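Local coordinates for mandelate racemase/muconate lactonizing protein (Paenibacillus sp., PDB 3V5C) that probably catalyses the magnesium-dependent dehydration of galacturonate, as a member of the enolase superfamily, at residues 133-138 and 167-172; 31-36 and 207-212. The protein carries 1 engineered substitution. All blocks are in the same frame, centred on the assembly; numbering follows the deposited sequence.

Interaction 1: 133-138 and 167-172; sequences TSLYFD and FKIKVG
Lys170 N donates to Leu135 O at 3.0 Å, in a nearly straight bond (165° at the hydrogen). Water 1 accepts from Lys170 NZ at 2.8 Å, donates to Thr133 OG1 and is also bonded to Tyr136 OH. Water 2 accepts from Lys170 NZ at 2.7 Å and donates to both Thr133 O and Lys168 O. Lys170 NZ also forms a salt bridge with Asp207, beside its two waters. The chi4 bend of -90° turns NZ toward them. Thr133 OG1 hydrogen-bonds Glu336 and lies 3.4 Å from Lys168 CE. Lys168 NZ hydrogen-bonds Tyr131 OH and makes salt bridges with Glu233 and Glu336. The segments lie on parallel strands, 126-135 and 167-170, which with helix 145-161 make a beta-alpha-beta unit of the enolase-type barrel. Lys168-Ile169-Lys170 fits the K-x-K motif of mandelate racemase relatives. Lys170 CE sits over one face of Tyr136, 3.9 Å from the ring centroid, in a CH-pi contact offset toward the rim. The Phe137 ring edge meets Lys170 O and the backbone just past strand 167-170, CZ 3.3 Å from Val171 O. Leu135 CD1 reaches Phe167 CB at 3.9 Å and Ile169 CG1 at 4.0 Å. Leu135 also touches helices 145-161 and 180-198.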
loop_
_atom_site.group_PDB
_atom_site.type_symbol
_atom_site.label_atom_id
_atom_site.label_comp_id
_atom_site.label_asym_id
_atom_site.label_seq_id
_atom_site.Cartn_x
_atom_site.Cartn_y
_atom_site.Cartn_z
ATOM N N THR A 133 -3.723 -5.695 -7.281
ATOM C CA THR A 133 -4.890 -4.973 -6.769
ATOM C C THR A 133 -5.782 -4.340 -7.856
ATOM O O THR A 133 -6.735 -3.626 -7.539
ATOM C CB THR A 133 -4.415 -3.873 -5.776
ATOM O OG1 THR A 133 -5.499 -3.481 -4.922
ATOM C CG2 THR A 133 -3.886 -2.662 -6.533
ATOM N N SER A 134 -5.511 -4.653 -9.129
ATOM C CA SER A 134 -6.064 -3.880 -10.248
ATOM C C SER A 134 -7.391 -4.398 -10.809
ATOM O O SER A 134 -7.826 -3.926 -11.858
ATOM C CB SER A 134 -5.041 -3.809 -11.402
ATOM O OG SER A 134 -4.836 -5.087 -11.993
ATOM N N LEU A 135 -8.011 -5.358 -10.140
ATOM C CA LEU A 135 -9.231 -5.980 -10.671
ATOM C C LEU A 135 -10.501 -5.218 -10.244
ATOM O O LEU A 135 -11.237 -5.658 -9.371
ATOM C CB LEU A 135 -9.267 -7.460 -10.281
ATOM C CG LEU A 135 -8.091 -8.291 -10.801
ATOM C CD1 LEU A 135 -8.127 -9.737 -10.266
ATOM C CD2 LEU A 135 -8.078 -8.285 -12.315
ATOM N N TYR A 136 -10.708 -4.052 -10.861
ATOM C CA TYR A 136 -11.841 -3.171 -10.614
ATOM C C TYR A 136 -13.107 -3.648 -11.351
ATOM O O TYR A 136 -13.119 -4.759 -11.882
ATOM C CB TYR A 136 -11.459 -1.710 -10.949
ATOM C CG TYR A 136 -10.686 -1.080 -9.797
ATOM C CD1 TYR A 136 -9.463 -1.611 -9.390
ATOM C CD2 TYR A 136 -11.207 -0.004 -9.087
ATOM C CE1 TYR A 136 -8.774 -1.082 -8.306
ATOM C CE2 TYR A 136 -10.518 0.532 -8.001
ATOM C CZ TYR A 136 -9.309 -0.011 -7.628
ATOM O OH TYR A 136 -8.648 0.520 -6.540
ATOM N N PHE A 137 -14.168 -2.841 -11.343
ATOM C CA PHE A 137 -15.428 -3.216 -11.990
ATOM C C PHE A 137 -15.326 -2.957 -13.485
ATOM O O PHE A 137 -16.080 -2.151 -14.047
ATOM C CB PHE A 137 -16.591 -2.384 -11.455
ATOM C CG PHE A 137 -16.956 -2.640 -10.003
ATOM C CD1 PHE A 137 -16.393 -3.686 -9.255
ATOM C CD2 PHE A 137 -17.927 -1.850 -9.407
ATOM C CE1 PHE A 137 -16.775 -3.886 -7.907
ATOM C CE2 PHE A 137 -18.313 -2.051 -8.084
ATOM C CZ PHE A 137 -17.747 -3.065 -7.336
ATOM N N ASP A 138 -14.401 -3.650 -14.132
ATOM C CA ASP A 138 -14.056 -3.349 -15.517
ATOM C C ASP A 138 -15.024 -3.990 -16.504
ATOM O O ASP A 138 -14.848 -3.887 -17.731
ATOM C CB ASP A 138 -12.639 -3.828 -15.769
ATOM C CG ASP A 138 -11.641 -3.143 -14.847
ATOM O OD1 ASP A 138 -11.652 -1.888 -14.808
ATOM O OD2 ASP A 138 -10.863 -3.853 -14.181
ATOM N N PHE A 167 -4.435 -12.243 -6.020
ATOM C CA PHE A 167 -5.316 -11.257 -6.635
ATOM C C PHE A 167 -6.362 -10.722 -5.677
ATOM O O PHE A 167 -7.000 -11.490 -4.969
ATOM C CB PHE A 167 -6.009 -11.874 -7.857
ATOM C CG PHE A 167 -5.050 -12.362 -8.908
ATOM C CD1 PHE A 167 -4.564 -13.666 -8.869
ATOM C CD2 PHE A 167 -4.615 -11.507 -9.915
ATOM C CE1 PHE A 167 -3.642 -14.123 -9.848
ATOM C CE2 PHE A 167 -3.702 -11.950 -10.891
ATOM C CZ PHE A 167 -3.219 -13.256 -10.850
ATOM N N LYS A 168 -6.549 -9.404 -5.693
ATOM C CA LYS A 168 -7.625 -8.792 -4.923
ATOM C C LYS A 168 -8.687 -8.318 -5.884
ATOM O O LYS A 168 -8.435 -7.510 -6.775
ATOM C CB LYS A 168 -7.142 -7.631 -4.049
ATOM C CG LYS A 168 -8.253 -7.149 -3.104
ATOM C CD LYS A 168 -7.709 -6.287 -1.968
ATOM C CE LYS A 168 -7.445 -4.854 -2.434
ATOM N NZ LYS A 168 -6.927 -4.021 -1.258
ATOM N N ILE A 169 -9.889 -8.830 -5.678
ATOM C CA ILE A 169 -10.993 -8.609 -6.581
ATOM C C ILE A 169 -11.979 -7.630 -5.962
ATOM O O ILE A 169 -12.428 -7.830 -4.843
ATOM C CB ILE A 169 -11.709 -9.939 -6.851
ATOM C CG1 ILE A 169 -10.714 -10.963 -7.412
ATOM C CG2 ILE A 169 -12.884 -9.701 -7.809
ATOM C CD1 ILE A 169 -11.151 -12.406 -7.223
ATOM N N LYS A 170 -12.276 -6.542 -6.666
ATOM C CA LYS A 170 -13.301 -5.634 -6.195
ATOM C C LYS A 170 -14.660 -6.309 -6.291
ATOM O O LYS A 170 -14.983 -6.918 -7.316
ATOM C CB LYS A 170 -13.288 -4.327 -6.984
ATOM C CG LYS A 170 -12.029 -3.482 -6.772
ATOM C CD LYS A 170 -12.074 -2.836 -5.392
ATOM C CE LYS A 170 -10.889 -1.919 -5.161
ATOM N NZ LYS A 170 -9.771 -2.673 -4.563
ATOM N N VAL A 171 -15.442 -6.212 -5.219
ATOM C CA VAL A 171 -16.827 -6.672 -5.241
ATOM C C VAL A 171 -17.719 -5.549 -4.688
ATOM O O VAL A 171 -17.234 -4.458 -4.376
ATOM C CB VAL A 171 -17.009 -8.007 -4.477
ATOM C CG1 VAL A 171 -16.136 -9.095 -5.097
ATOM C CG2 VAL A 171 -16.672 -7.822 -2.977
ATOM N N GLY A 172 -19.023 -5.793 -4.592
ATOM C CA GLY A 172 -19.953 -4.734 -4.236
ATOM C C GLY A 172 -20.680 -4.081 -5.395
ATOM O O GLY A 172 -21.206 -2.962 -5.274
HETATM O O HOH W 1 -7.356 -1.334 -5.076
HETATM O O HOH W 2 -8.674 -4.768 -5.853
HETATM O O HOH W 3 -13.760 -7.122 -9.871
#

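Interaction 2: 31-36 and 207-212; sequences GANGRI and DANNAY
Gly34 and Asn209 bring two irregular backbones together, CA to CA 5.3 Å, where loop 31-36 meets the type I' turn from Ala208 to Ala211. A CB on Gly34 would run into Ala208 O. The side chains of Asn33 and Asn209 cross at about a right angle, with their amide planes 31° apart. Asn33 ND2 lies 3.5 Å from Asn209 CG, in van der Waals contact. Asn33 CG lies between the backbone N and the carbonyl carbon (chi1 70°). OD1 accepts from two backbone N-H groups, making an Asx turn with Arg35 N and an Asx motif with Ile36 N. Ile36 N comes nearly along the C=O axis at 2.9 Å, and Arg35 N from above the carbonyl plane. An alanine at Asn33 would probably leave Arg35 N and Ile36 N without this acceptor and open a gap beside the Asn209 amide. Water 4 accepts from Gly34 N at 2.8 Å and lies 2.8 Å from Asn209 OD1, bridging the loops. Asp207 OD1 accepts from Asn209 N at 3.0 Å, an Asx turn. Ala211 CB packs 4.1 Å from Gly34 O. The Asn209 side chain is about 9 Å from the bound magnesium ion. Both asparagines rest on Lys170 of strand 167-170. The loop follows strand 14-30, probably in the capping domain. The turn joins helix 214-223 to the C-terminal end of barrel strand 204-207, the end where enolase-superfamily active sites lie.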
loop_
_atom_site.group_PDB
_atom_site.type_symbol
_atom_site.label_atom_id
_atom_site.label_comp_id
_atom_site.label_asym_id
_atom_site.label_seq_id
_atom_site.Cartn_x
_atom_site.Cartn_y
_atom_site.Cartn_z
ATOM N N GLY A 31 -11.494 0.605 -13.598
ATOM C CA GLY A 31 -12.902 0.967 -13.597
ATOM C C GLY A 31 -13.405 1.456 -12.253
ATOM O O GLY A 31 -12.622 1.912 -11.413
ATOM N N ALA A 32 -14.723 1.382 -12.081
ATOM C CA ALA A 32 -15.370 1.772 -10.840
ATOM C C ALA A 32 -15.062 0.783 -9.724
ATOM O O ALA A 32 -14.560 -0.314 -9.964
ATOM C CB ALA A 32 -16.885 1.874 -11.052
ATOM N N ASN A 33 -15.348 1.193 -8.487
ATOM C CA ASN A 33 -15.388 0.250 -7.375
ATOM C C ASN A 33 -16.748 0.326 -6.699
ATOM O O ASN A 33 -17.658 0.975 -7.212
ATOM C CB ASN A 33 -14.229 0.446 -6.384
ATOM C CG ASN A 33 -14.343 1.728 -5.575
ATOM O OD1 ASN A 33 -15.398 2.349 -5.517
ATOM N ND2 ASN A 33 -13.230 2.137 -4.949
ATOM N N GLY A 34 -16.889 -0.356 -5.568
ATOM C CA GLY A 34 -18.171 -0.422 -4.889
ATOM C C GLY A 34 -18.856 0.921 -4.649
ATOM O O GLY A 34 -20.093 1.007 -4.669
ATOM N N ARG A 35 -18.064 1.966 -4.399
ATOM C CA ARG A 35 -18.614 3.254 -3.969
ATOM C C ARG A 35 -18.485 4.411 -4.944
ATOM O O ARG A 35 -19.296 5.334 -4.899
ATOM C CB ARG A 35 -17.999 3.681 -2.631
ATOM C CG ARG A 35 -16.494 3.806 -2.675
ATOM C CD ARG A 35 -15.958 4.315 -1.338
ATOM N NE ARG A 35 -16.431 5.666 -1.061
ATOM C CZ ARG A 35 -15.800 6.776 -1.440
ATOM N NH1 ARG A 35 -16.306 7.960 -1.140
ATOM N NH2 ARG A 35 -14.655 6.708 -2.117
ATOM N N ILE A 36 -17.467 4.395 -5.802
ATOM C CA ILE A 36 -17.268 5.506 -6.738
ATOM C C ILE A 36 -17.004 5.010 -8.161
ATOM O O ILE A 36 -16.861 3.807 -8.394
ATOM C CB ILE A 36 -16.139 6.463 -6.290
ATOM C CG1 ILE A 36 -14.810 5.718 -6.224
ATOM C CG2 ILE A 36 -16.517 7.108 -4.953
ATOM C CD1 ILE A 36 -13.660 6.612 -5.747
ATOM N N ASP A 207 -12.667 -7.239 -1.909
ATOM C CA ASP A 207 -12.726 -5.904 -1.331
ATOM C C ASP A 207 -14.037 -5.295 -1.782
ATOM O O ASP A 207 -14.220 -5.056 -2.977
ATOM C CB ASP A 207 -11.504 -5.094 -1.811
ATOM C CG ASP A 207 -11.517 -3.622 -1.386
ATOM O OD1 ASP A 207 -12.368 -3.195 -0.572
ATOM O OD2 ASP A 207 -10.604 -2.885 -1.849
ATOM N N ALA A 208 -14.937 -5.046 -0.827
ATOM C CA ALA A 208 -16.268 -4.514 -1.137
ATOM C C ALA A 208 -16.351 -2.991 -1.091
ATOM O O ALA A 208 -17.376 -2.426 -1.445
ATOM C CB ALA A 208 -17.328 -5.114 -0.213
ATOM N N ASN A 209 -15.265 -2.323 -0.695
ATOM C CA ASN A 209 -15.316 -0.884 -0.474
ATOM C C ASN A 209 -16.588 -0.492 0.273
ATOM O O ASN A 209 -17.256 0.487 -0.067
ATOM C CB ASN A 209 -15.163 -0.107 -1.784
ATOM C CG ASN A 209 -13.760 -0.161 -2.304
ATOM O OD1 ASN A 209 -13.453 -0.941 -3.198
ATOM N ND2 ASN A 209 -12.869 0.664 -1.721
ATOM N N ASN A 210 -16.890 -1.273 1.302
ATOM C CA ASN A 210 -18.009 -1.025 2.220
ATOM C C ASN A 210 -19.417 -1.105 1.635
ATOM O O ASN A 210 -20.383 -0.653 2.254
ATOM C CB ASN A 210 -17.824 0.318 2.934
ATOM C CG ASN A 210 -16.663 0.293 3.911
ATOM O OD1 ASN A 210 -16.300 -0.773 4.433
ATOM N ND2 ASN A 210 -16.077 1.455 4.165
ATOM N N ALA A 211 -19.544 -1.716 0.462
ATOM C CA ALA A 211 -20.828 -1.726 -0.234
ATOM C C ALA A 211 -21.787 -2.811 0.234
ATOM O O ALA A 211 -22.930 -2.847 -0.209
ATOM C CB ALA A 211 -20.610 -1.841 -1.729
ATOM N N TYR A 212 -21.329 -3.717 1.102
ATOM C CA TYR A 212 -22.205 -4.749 1.616
ATOM C C TYR A 212 -22.827 -4.335 2.959
ATOM O O TYR A 212 -22.528 -3.258 3.476
ATOM C CB TYR A 212 -21.421 -6.054 1.792
ATOM C CG TYR A 212 -21.025 -6.770 0.503
ATOM C CD1 TYR A 212 -21.651 -6.495 -0.718
ATOM C CD2 TYR A 212 -20.036 -7.752 0.525
ATOM C CE1 TYR A 212 -21.278 -7.184 -1.885
ATOM C CE2 TYR A 212 -19.663 -8.431 -0.613
ATOM C CZ TYR A 212 -20.286 -8.158 -1.801
ATOM O OH TYR A 212 -19.877 -8.873 -2.903
HETATM O O HOH W 4 -15.239 -2.484 -4.675
#

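In the fold
From the N terminus, the chain leaves strand 14-30 and enters loop 31-36. It then passes through 133-138 and 167-172 before reaching 207-212. Interaction 1 therefore closes a short loop around helix 145-161, and this lies wholly within the much longer loop closed by interaction 2. The two do not cross. Interaction 1 joins two adjacent barrel strands. Interaction 2 ties the loop following a strand of the antiparallel sheet to a turn at the end of a barrel strand. Their centres are 9 Å apart, and they touch directly. Asp138 OD1 probably bonds to Gly31 N, Val171 N to Asp207 O, and Phe137 packs on Asn33.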